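PDB 6XP8: TfuA domain-containing protein from Methanosarcina acetivorans, which takes part in peptide backbone thioamidation, probably as the partner of a YcaO enzyme and perhaps by handling the sulfur that ends up in the thioamide. Local coordinates for residues 1-11 and 41-49; 26-34 and 50-61. All coordinates share one frame; numbering follows the deposited sequence.

Interaction 1: residues 1-11 and 41-49; sequences ARAVIFTGNSI and YKVIGIIDG
Arg-2 opens the pairing with its carbonyl O, which accepts a bond from Lys-42 N, while its CB lies 3.7 Å from Tyr-41 CD2. The same tyrosine ring brings an edge to Ala-3 O and reaches on to Val-4 CB; its hydroxyl bonds to Asn-23 of strand 23-25, on the far side of 3-6. From Ala-3 to Phe-6 the chain runs parallel to 43-46, the strand axes 12° apart, with Val-4 N, Val-4 O and Phe-6 N bonded to Val-43 O, Gly-45 N and Gly-45 O. Val-4 lies alongside Ile-44, their CG1 atoms 3.8 Å apart. On the opposite face, Ile-5 sends CD1 across Gly-45, 3.7 Å from its CA, into space that a side chain on Gly-45 would need. Phe-6, with CG anti to its carbonyl carbon (chi1 -60°), presents CE2 at the ring edge to Ile-44 CG2 at 3.7 Å; its carbonyl O takes two bonds, from Ile-47 N and Asp-48 N.

Beyond the strand the chain wraps around the Asp-48 carboxylate. OD2 is gripped three times: Thr-7 OG1 (2.9 Å) and Asn-9 N approach from opposite faces of the carboxylate, each well out of its plane, and Ser-10 N comes on the syn side in a nearly straight bond (170°). Ser-10 OG gives a 2.6 Å bond to the syn lone pair of OD1, so both oxygens are tied and the group can hardly turn. With an alanine here, Thr-7 OG1, Ser-10 OG and the N-H groups of Asn-9 and Ser-10 would probably lose their acceptor and the 7-10 loop could shift. The loops after both strands, where flavodoxin-like folds commonly place their sites, meet at Asp-48; the strands are two inner ones of a five-stranded parallel sheet in the order 2-1-3-4-5, as in those folds.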
loop_
_atom_site.group_PDB
_atom_site.type_symbol
_atom_site.label_atom_id
_atom_site.label_comp_id
_atom_site.label_asym_id
_atom_site.label_seq_id
_atom_site.Cartn_x
_atom_site.Cartn_y
_atom_site.Cartn_z
ATOM N N ALA A 1 25.995 6.083 5.794
ATOM C CA ALA A 1 24.731 6.216 5.009
ATOM C C ALA A 1 23.515 6.097 5.926
ATOM O O ALA A 1 23.424 5.168 6.732
ATOM C CB ALA A 1 24.682 5.178 3.898
ATOM N N ARG A 2 22.597 7.057 5.801
ATOM C CA ARG A 2 21.373 7.101 6.606
ATOM C C ARG A 2 20.139 6.959 5.717
ATOM O O ARG A 2 20.082 7.531 4.620
ATOM C CB ARG A 2 21.288 8.411 7.401
ATOM C CG ARG A 2 22.371 8.614 8.456
ATOM C CD ARG A 2 21.880 8.316 9.868
ATOM N NE ARG A 2 22.205 6.956 10.306
ATOM C CZ ARG A 2 21.317 6.025 10.656
ATOM N NH1 ARG A 2 20.010 6.275 10.635
ATOM N NH2 ARG A 2 21.741 4.825 11.034
ATOM N N ALA A 3 19.163 6.193 6.201
ATOM C CA ALA A 3 17.885 6.013 5.507
ATOM C C ALA A 3 16.720 6.667 6.236
ATOM O O ALA A 3 16.659 6.660 7.469
ATOM C CB ALA A 3 17.595 4.540 5.285
ATOM N N VAL A 4 15.805 7.228 5.449
ATOM C CA VAL A 4 14.522 7.736 5.935
ATOM C C VAL A 4 13.385 6.990 5.217
ATOM O O VAL A 4 13.423 6.818 3.996
ATOM C CB VAL A 4 14.430 9.290 5.835
ATOM C CG1 VAL A 4 14.613 9.790 4.403
ATOM C CG2 VAL A 4 13.136 9.815 6.439
ATOM N N ILE A 5 12.408 6.517 5.993
ATOM C CA ILE A 5 11.274 5.738 5.461
ATOM C C ILE A 5 9.948 6.380 5.842
ATOM O O ILE A 5 9.683 6.628 7.019
ATOM C CB ILE A 5 11.276 4.265 5.964
ATOM C CG1 ILE A 5 12.642 3.588 5.780
ATOM C CG2 ILE A 5 10.139 3.452 5.340
ATOM C CD1 ILE A 5 13.057 3.361 4.346
ATOM N N PHE A 6 9.112 6.633 4.838
ATOM C CA PHE A 6 7.784 7.193 5.062
ATOM C C PHE A 6 6.766 6.065 5.048
ATOM O O PHE A 6 6.482 5.492 3.992
ATOM C CB PHE A 6 7.468 8.255 4.006
ATOM C CG PHE A 6 8.442 9.403 4.001
ATOM C CD1 PHE A 6 8.227 10.513 4.818
ATOM C CD2 PHE A 6 9.579 9.372 3.193
ATOM C CE1 PHE A 6 9.128 11.575 4.826
ATOM C CE2 PHE A 6 10.490 10.425 3.207
ATOM C CZ PHE A 6 10.257 11.532 4.019
ATOM N N THR A 7 6.243 5.736 6.232
ATOM C CA THR A 7 5.294 4.624 6.406
ATOM C C THR A 7 4.419 4.830 7.661
ATOM O O THR A 7 4.368 5.941 8.201
ATOM C CB THR A 7 5.989 3.224 6.310
ATOM O OG1 THR A 7 5.006 2.201 6.101
ATOM C CG2 THR A 7 6.845 2.888 7.534
ATOM N N GLY A 8 3.722 3.783 8.100
ATOM C CA GLY A 8 2.804 3.877 9.230
ATOM C C GLY A 8 1.480 3.201 8.957
ATOM O O GLY A 8 0.867 2.655 9.881
ATOM N N ASN A 9 1.044 3.244 7.693
ATOM C CA ASN A 9 -0.226 2.649 7.258
ATOM C C ASN A 9 -0.060 1.178 6.862
ATOM O O ASN A 9 -0.678 0.302 7.460
ATOM C CB ASN A 9 -0.845 3.433 6.083
ATOM C CG ASN A 9 -0.998 4.925 6.356
ATOM O OD1 ASN A 9 -1.096 5.381 7.507
ATOM N ND2 ASN A 9 -1.041 5.696 5.285
ATOM N N SER A 10 0.788 0.916 5.868
ATOM C CA SER A 10 0.970 -0.438 5.316
ATOM C C SER A 10 1.720 -1.348 6.290
ATOM O O SER A 10 1.519 -2.569 6.310
ATOM C CB SER A 10 1.705 -0.364 3.979
ATOM O OG SER A 10 0.952 0.391 3.045
ATOM N N ILE A 11 2.594 -0.728 7.078
ATOM C CA ILE A 11 3.265 -1.357 8.211
ATOM C C ILE A 11 3.485 -0.255 9.249
ATOM O O ILE A 11 3.800 0.888 8.899
ATOM C CB ILE A 11 4.586 -2.078 7.799
ATOM C CG1 ILE A 11 5.117 -2.949 8.952
ATOM C CG2 ILE A 11 5.635 -1.093 7.276
ATOM C CD1 ILE A 11 6.110 -4.020 8.543
ATOM N N TYR A 41 20.829 12.576 3.884
ATOM C CA TYR A 41 20.335 11.187 3.790
ATOM C C TYR A 41 20.648 10.578 2.419
ATOM O O TYR A 41 20.602 11.267 1.393
ATOM C CB TYR A 41 18.831 11.094 4.108
ATOM C CG TYR A 41 18.484 11.144 5.587
ATOM C CD1 TYR A 41 18.501 12.357 6.294
ATOM C CD2 TYR A 41 18.123 9.983 6.280
ATOM C CE1 TYR A 41 18.187 12.405 7.645
ATOM C CE2 TYR A 41 17.801 10.023 7.633
ATOM C CZ TYR A 41 17.834 11.240 8.309
ATOM O OH TYR A 41 17.517 11.298 9.644
ATOM N N LYS A 42 20.974 9.285 2.416
ATOM C CA LYS A 42 21.448 8.608 1.204
ATOM C C LYS A 42 20.386 7.767 0.501
ATOM O O LYS A 42 20.459 7.569 -0.712
ATOM C CB LYS A 42 22.697 7.763 1.495
ATOM C CG LYS A 42 23.969 8.569 1.746
ATOM C CD LYS A 42 24.450 9.303 0.496
ATOM C CE LYS A 42 25.312 10.502 0.859
ATOM N NZ LYS A 42 25.754 11.239 -0.360
ATOM N N VAL A 43 19.420 7.263 1.271
ATOM C CA VAL A 43 18.314 6.466 0.722
ATOM C C VAL A 43 16.989 6.945 1.319
ATOM O O VAL A 43 16.887 7.146 2.535
ATOM C CB VAL A 43 18.493 4.935 0.954
ATOM C CG1 VAL A 43 17.361 4.147 0.298
ATOM C CG2 VAL A 43 19.823 4.431 0.400
ATOM N N ILE A 44 16.001 7.149 0.446
ATOM C CA ILE A 44 14.611 7.405 0.845
ATOM C C ILE A 44 13.760 6.198 0.442
ATOM O O ILE A 44 13.787 5.773 -0.710
ATOM C CB ILE A 44 14.029 8.685 0.184
ATOM C CG1 ILE A 44 14.828 9.932 0.603
ATOM C CG2 ILE A 44 12.544 8.855 0.533
ATOM C CD1 ILE A 44 14.619 11.149 -0.284
ATOM N N GLY A 45 13.007 5.663 1.399
ATOM C CA GLY A 45 11.965 4.681 1.111
ATOM C C GLY A 45 10.605 5.344 1.209
ATOM O O GLY A 45 10.243 5.876 2.261
ATOM N N ILE A 46 9.871 5.343 0.101
ATOM C CA ILE A 46 8.491 5.830 0.105
ATOM C C ILE A 46 7.589 4.603 0.100
ATOM O O ILE A 46 7.578 3.845 -0.868
ATOM C CB ILE A 46 8.164 6.759 -1.095
ATOM C CG1 ILE A 46 9.113 7.976 -1.134
ATOM C CG2 ILE A 46 6.704 7.202 -1.024
ATOM C CD1 ILE A 46 9.024 8.800 -2.409
ATOM N N ILE A 47 6.866 4.399 1.202
ATOM C CA ILE A 47 5.837 3.358 1.274
ATOM C C ILE A 47 4.474 4.055 1.196
ATOM O O ILE A 47 3.789 3.981 0.171
ATOM C CB ILE A 47 5.984 2.442 2.523
ATOM C CG1 ILE A 47 7.362 1.743 2.510
ATOM C CG2 ILE A 47 4.844 1.421 2.584
ATOM C CD1 ILE A 47 7.721 0.932 3.747
ATOM N N ASP A 48 4.130 4.775 2.263
ATOM C CA ASP A 48 2.837 5.440 2.390
ATOM C C ASP A 48 2.959 6.938 2.178
ATOM O O ASP A 48 3.999 7.538 2.469
ATOM C CB ASP A 48 2.218 5.134 3.758
ATOM C CG ASP A 48 2.032 3.644 3.989
ATOM O OD1 ASP A 48 1.500 2.972 3.085
ATOM O OD2 ASP A 48 2.422 3.149 5.072
ATOM N N GLY A 49 1.884 7.519 1.656
ATOM C CA GLY A 49 1.800 8.950 1.430
ATOM C C GLY A 49 0.366 9.393 1.268
ATOM O O GLY A 49 -0.510 8.595 0.890
#

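Interaction 2: residues 26-34 and 50-61; sequences PPVRRFQLE and IFFDRAAVGHRE
Val-28 and Val-57 form the close-packed inner part, their side chains crossing at about a right angle with CG1 on CG1 at 3.8 Å; Leu-33 sets CD1 against Val-57 CG2. Backbone bonds join the loops: Ile-50 N to Val-28 O, and Arg-30 N to Ala-55 O (2.7 Å) from above its carbonyl plane. Water 1 joins Val-28 O, Ile-50 O and Val-57 N. Residues 29-32 make a type II beta turn ahead of helix 33-38, and Glu-61, in the first turn of helix 59-67, reads both loops: OE1 accepts Phe-31 N at 2.7 Å, while OE2 takes the N-H of the N-cap residue Gly-58 at 3.0 Å, the side-chain-to-backbone half of a capping box. Such loops lead from strand ends into the helices of an alpha/beta fold.

Arg-30, its CG anti to the backbone N (chi1 -172°), stretches to the backbone of residues 53-56, with Ala-56 O close over one face of its guanidinium and a weak NH1 bond to Asp-53 O. Outward the contact loosens: Arg-30 NH2 reaches Asp-53 O through water 3, the exposed Phe-31 ring stacks on the carboxylate of the buried Glu-61, planes 22° apart, and Arg-29 lays CG alongside Ile-50 CD1, 3.6 Å away.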
loop_
_atom_site.group_PDB
_atom_site.type_symbol
_atom_site.label_atom_id
_atom_site.label_comp_id
_atom_site.label_asym_id
_atom_site.label_seq_id
_atom_site.Cartn_x
_atom_site.Cartn_y
_atom_site.Cartn_z
ATOM N N PRO A 26 6.083 9.764 9.318
ATOM C CA PRO A 26 4.688 9.528 8.921
ATOM C C PRO A 26 4.521 9.453 7.389
ATOM O O PRO A 26 5.470 9.801 6.657
ATOM C CB PRO A 26 3.957 10.761 9.474
ATOM C CG PRO A 26 4.813 11.233 10.592
ATOM C CD PRO A 26 6.211 10.994 10.126
ATOM N N PRO A 27 3.344 8.995 6.894
ATOM C CA PRO A 27 3.098 8.995 5.442
ATOM C C PRO A 27 3.520 10.318 4.792
ATOM O O PRO A 27 3.235 11.391 5.337
ATOM C CB PRO A 27 1.586 8.802 5.347
ATOM C CG PRO A 27 1.267 7.968 6.539
ATOM C CD PRO A 27 2.208 8.395 7.628
ATOM N N VAL A 28 4.218 10.226 3.660
ATOM C CA VAL A 28 4.862 11.390 3.038
ATOM C C VAL A 28 3.844 12.407 2.500
ATOM O O VAL A 28 2.787 12.026 1.985
ATOM C CB VAL A 28 5.917 10.969 1.974
ATOM C CG1 VAL A 28 5.276 10.341 0.735
ATOM C CG2 VAL A 28 6.853 12.125 1.612
ATOM N N ARG A 29 4.173 13.687 2.676
ATOM C CA ARG A 29 3.401 14.804 2.134
ATOM C C ARG A 29 4.301 15.691 1.286
ATOM O O ARG A 29 5.527 15.580 1.347
ATOM C CB ARG A 29 2.768 15.644 3.251
ATOM C CG ARG A 29 1.884 14.870 4.214
ATOM C CD ARG A 29 0.992 15.798 5.023
ATOM N NE ARG A 29 1.733 16.646 5.960
ATOM C CZ ARG A 29 2.095 16.295 7.196
ATOM N NH1 ARG A 29 1.810 15.090 7.679
ATOM N NH2 ARG A 29 2.754 17.158 7.952
ATOM N N ARG A 30 3.676 16.591 0.527
ATOM C CA ARG A 30 4.370 17.538 -0.348
ATOM C C ARG A 30 5.441 18.354 0.396
ATOM O O ARG A 30 5.221 18.851 1.506
ATOM C CB ARG A 30 3.348 18.443 -1.056
ATOM C CG ARG A 30 3.920 19.347 -2.146
ATOM C CD ARG A 30 2.845 20.217 -2.785
ATOM N NE ARG A 30 2.537 19.793 -4.149
ATOM C CZ ARG A 30 1.644 18.859 -4.479
ATOM N NH1 ARG A 30 0.946 18.228 -3.550
ATOM N NH2 ARG A 30 1.452 18.556 -5.755
ATOM N N PHE A 31 6.611 18.430 -0.233
ATOM C CA PHE A 31 7.804 19.135 0.264
ATOM C C PHE A 31 8.350 18.683 1.619
ATOM O O PHE A 31 8.839 19.485 2.418
ATOM C CB PHE A 31 7.662 20.661 0.112
ATOM C CG PHE A 31 7.696 21.115 -1.321
ATOM C CD1 PHE A 31 8.790 20.800 -2.142
ATOM C CD2 PHE A 31 6.633 21.836 -1.867
ATOM C CE1 PHE A 31 8.821 21.202 -3.471
ATOM C CE2 PHE A 31 6.665 22.251 -3.192
ATOM C CZ PHE A 31 7.758 21.931 -3.995
ATOM N N GLN A 32 8.286 17.373 1.845
ATOM C CA GLN A 32 8.932 16.757 2.992
ATOM C C GLN A 32 10.272 16.106 2.642
ATOM O O GLN A 32 11.162 16.042 3.497
ATOM C CB GLN A 32 8.007 15.745 3.668
ATOM C CG GLN A 32 6.824 16.389 4.371
ATOM C CD GLN A 32 6.008 15.405 5.182
ATOM O OE1 GLN A 32 5.880 14.232 4.828
ATOM N NE2 GLN A 32 5.449 15.883 6.282
ATOM N N LEU A 33 10.411 15.639 1.397
ATOM C CA LEU A 33 11.624 14.931 0.958
ATOM C C LEU A 33 12.887 15.784 1.002
ATOM O O LEU A 33 13.935 15.307 1.440
ATOM C CB LEU A 33 11.467 14.350 -0.455
ATOM C CG LEU A 33 10.479 13.225 -0.791
ATOM C CD1 LEU A 33 10.832 12.662 -2.155
ATOM C CD2 LEU A 33 10.465 12.101 0.236
ATOM N N GLU A 34 12.781 17.038 0.555
ATOM C CA GLU A 34 13.955 17.915 0.424
ATOM C C GLU A 34 14.662 18.196 1.752
ATOM O O GLU A 34 15.879 18.380 1.758
ATOM C CB GLU A 34 13.617 19.217 -0.318
ATOM C CG GLU A 34 14.823 19.959 -0.911
ATOM C CD GLU A 34 15.599 19.176 -1.967
ATOM O OE1 GLU A 34 16.833 19.373 -2.058
ATOM O OE2 GLU A 34 14.993 18.378 -2.719
ATOM N N ILE A 50 0.124 10.668 1.559
ATOM C CA ILE A 50 -1.200 11.266 1.377
ATOM C C ILE A 50 -1.500 11.353 -0.124
ATOM O O ILE A 50 -0.624 11.726 -0.911
ATOM C CB ILE A 50 -1.302 12.638 2.105
ATOM C CG1 ILE A 50 -1.564 12.435 3.603
ATOM C CG2 ILE A 50 -2.447 13.488 1.567
ATOM C CD1 ILE A 50 -0.359 12.040 4.423
ATOM N N PHE A 51 -2.726 10.995 -0.510
ATOM C CA PHE A 51 -3.125 10.956 -1.929
ATOM C C PHE A 51 -3.782 12.229 -2.457
ATOM O O PHE A 51 -3.786 12.460 -3.667
ATOM C CB PHE A 51 -4.007 9.731 -2.222
ATOM C CG PHE A 51 -3.278 8.422 -2.093
ATOM C CD1 PHE A 51 -2.257 8.085 -2.992
ATOM C CD2 PHE A 51 -3.604 7.523 -1.073
ATOM C CE1 PHE A 51 -1.568 6.880 -2.867
ATOM C CE2 PHE A 51 -2.923 6.311 -0.948
ATOM C CZ PHE A 51 -1.905 5.997 -1.842
ATOM N N PHE A 52 -4.318 13.048 -1.553
ATOM C CA PHE A 52 -4.974 14.306 -1.929
ATOM C C PHE A 52 -4.005 15.232 -2.663
ATOM O O PHE A 52 -2.863 15.411 -2.230
ATOM C CB PHE A 52 -5.586 14.994 -0.704
ATOM C CG PHE A 52 -6.514 14.112 0.087
ATOM C CD1 PHE A 52 -7.598 13.472 -0.532
ATOM C CD2 PHE A 52 -6.310 13.917 1.453
ATOM C CE1 PHE A 52 -8.450 12.650 0.201
ATOM C CE2 PHE A 52 -7.160 13.098 2.188
ATOM C CZ PHE A 52 -8.231 12.469 1.561
ATOM N N ASP A 53 -4.479 15.785 -3.782
ATOM C CA ASP A 53 -3.694 16.631 -4.695
ATOM C C ASP A 53 -2.830 17.700 -4.037
ATOM O O ASP A 53 -1.649 17.829 -4.373
ATOM C CB ASP A 53 -4.618 17.316 -5.704
ATOM C CG ASP A 53 -4.486 16.750 -7.095
ATOM O OD1 ASP A 53 -5.025 15.650 -7.346
ATOM O OD2 ASP A 53 -3.857 17.425 -7.941
ATOM N N ARG A 54 -3.419 18.458 -3.107
ATOM C CA ARG A 54 -2.730 19.580 -2.455
ATOM C C ARG A 54 -1.497 19.126 -1.675
ATOM O O ARG A 54 -0.496 19.851 -1.607
ATOM C CB ARG A 54 -3.694 20.358 -1.539
ATOM C CG ARG A 54 -3.108 21.601 -0.866
ATOM C CD ARG A 54 -2.849 22.717 -1.875
ATOM N NE ARG A 54 -2.075 23.834 -1.329
ATOM C CZ ARG A 54 -0.742 23.905 -1.292
ATOM N NH1 ARG A 54 0.012 22.903 -1.742
ATOM N NH2 ARG A 54 -0.154 24.985 -0.787
ATOM N N ALA A 55 -1.566 17.910 -1.135
ATOM C CA ALA A 55 -0.585 17.420 -0.180
ATOM C C ALA A 55 0.248 16.229 -0.669
ATOM O O ALA A 55 1.146 15.792 0.038
ATOM C CB ALA A 55 -1.284 17.083 1.134
ATOM N N ALA A 56 -0.035 15.707 -1.864
ATOM C CA ALA A 56 0.675 14.519 -2.365
ATOM C C ALA A 56 2.115 14.829 -2.756
ATOM O O ALA A 56 2.400 15.909 -3.285
ATOM C CB ALA A 56 -0.075 13.891 -3.534
ATOM N N VAL A 57 3.013 13.874 -2.495
ATOM C CA VAL A 57 4.420 13.992 -2.906
ATOM C C VAL A 57 4.500 14.146 -4.433
ATOM O O VAL A 57 3.866 13.391 -5.166
ATOM C CB VAL A 57 5.291 12.813 -2.367
ATOM C CG1 VAL A 57 4.855 11.456 -2.918
ATOM C CG2 VAL A 57 6.774 13.064 -2.620
ATOM N N GLY A 58 5.250 15.144 -4.896
ATOM C CA GLY A 58 5.290 15.473 -6.324
ATOM C C GLY A 58 6.448 14.817 -7.050
ATOM O O GLY A 58 7.463 14.482 -6.427
ATOM N N HIS A 59 6.284 14.630 -8.365
ATOM C CA HIS A 59 7.360 14.110 -9.225
ATOM C C HIS A 59 8.626 14.956 -9.119
ATOM O O HIS A 59 9.728 14.411 -9.033
ATOM C CB HIS A 59 6.928 14.014 -10.698
ATOM C CG HIS A 59 5.858 12.998 -10.966
ATOM N ND1 HIS A 59 5.296 12.834 -12.214
ATOM C CD2 HIS A 59 5.240 12.103 -10.155
ATOM C CE1 HIS A 59 4.383 11.880 -12.162
ATOM N NE2 HIS A 59 4.328 11.422 -10.924
ATOM N N ARG A 60 8.455 16.282 -9.127
ATOM C CA ARG A 60 9.560 17.243 -8.986
ATOM C C ARG A 60 10.436 16.968 -7.750
ATOM O O ARG A 60 11.669 17.016 -7.832
ATOM C CB ARG A 60 9.004 18.687 -9.016
ATOM C CG ARG A 60 9.818 19.773 -8.313
ATOM C CD ARG A 60 10.954 20.330 -9.164
ATOM N NE ARG A 60 11.989 20.949 -8.328
ATOM C CZ ARG A 60 13.266 21.121 -8.673
ATOM N NH1 ARG A 60 13.723 20.728 -9.859
ATOM N NH2 ARG A 60 14.099 21.694 -7.814
ATOM N N GLU A 61 9.788 16.656 -6.627
ATOM C CA GLU A 61 10.468 16.361 -5.363
ATOM C C GLU A 61 11.310 15.091 -5.429
ATOM O O GLU A 61 12.439 15.066 -4.931
ATOM C CB GLU A 61 9.450 16.192 -4.245
ATOM C CG GLU A 61 8.542 17.380 -4.013
ATOM C CD GLU A 61 7.578 17.101 -2.891
ATOM O OE1 GLU A 61 8.048 16.714 -1.803
ATOM O OE2 GLU A 61 6.365 17.261 -3.103
HETATM O O HOH W 1 2.061 11.689 -0.747
HETATM O O HOH W 2 7.823 15.113 0.181
HETATM O O HOH W 3 -0.446 16.597 -6.439
HETATM O O HOH W 4 10.627 17.844 -1.073
HETATM O O HOH W 5 12.872 16.871 -2.990
#

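How the interactions relate
Interaction 1 belongs to the sheet core and interaction 2 to the partly buried loops over one face, their centres about 13 Å apart. They alternate along the chain: helix 33-38 leads into strand 43-46, which leads on towards helix 59-67. The layers meet directly, with Asp-48 O probably accepting a hydrogen bond from Val-28 N, and the Phe-6 ring packed on Leu-33, which also touches Ile-44. Their chemistry differs with place. Between 1-11 and 41-49, regular strand bonds and apolar packing, aliphatic and aromatic, end in a carboxylate held by direct donors; between 26-34 and 50-61, irregular backbone bonds, waters and an arginine do much of the joining, and Glu-61, though buried, is partly water-bound.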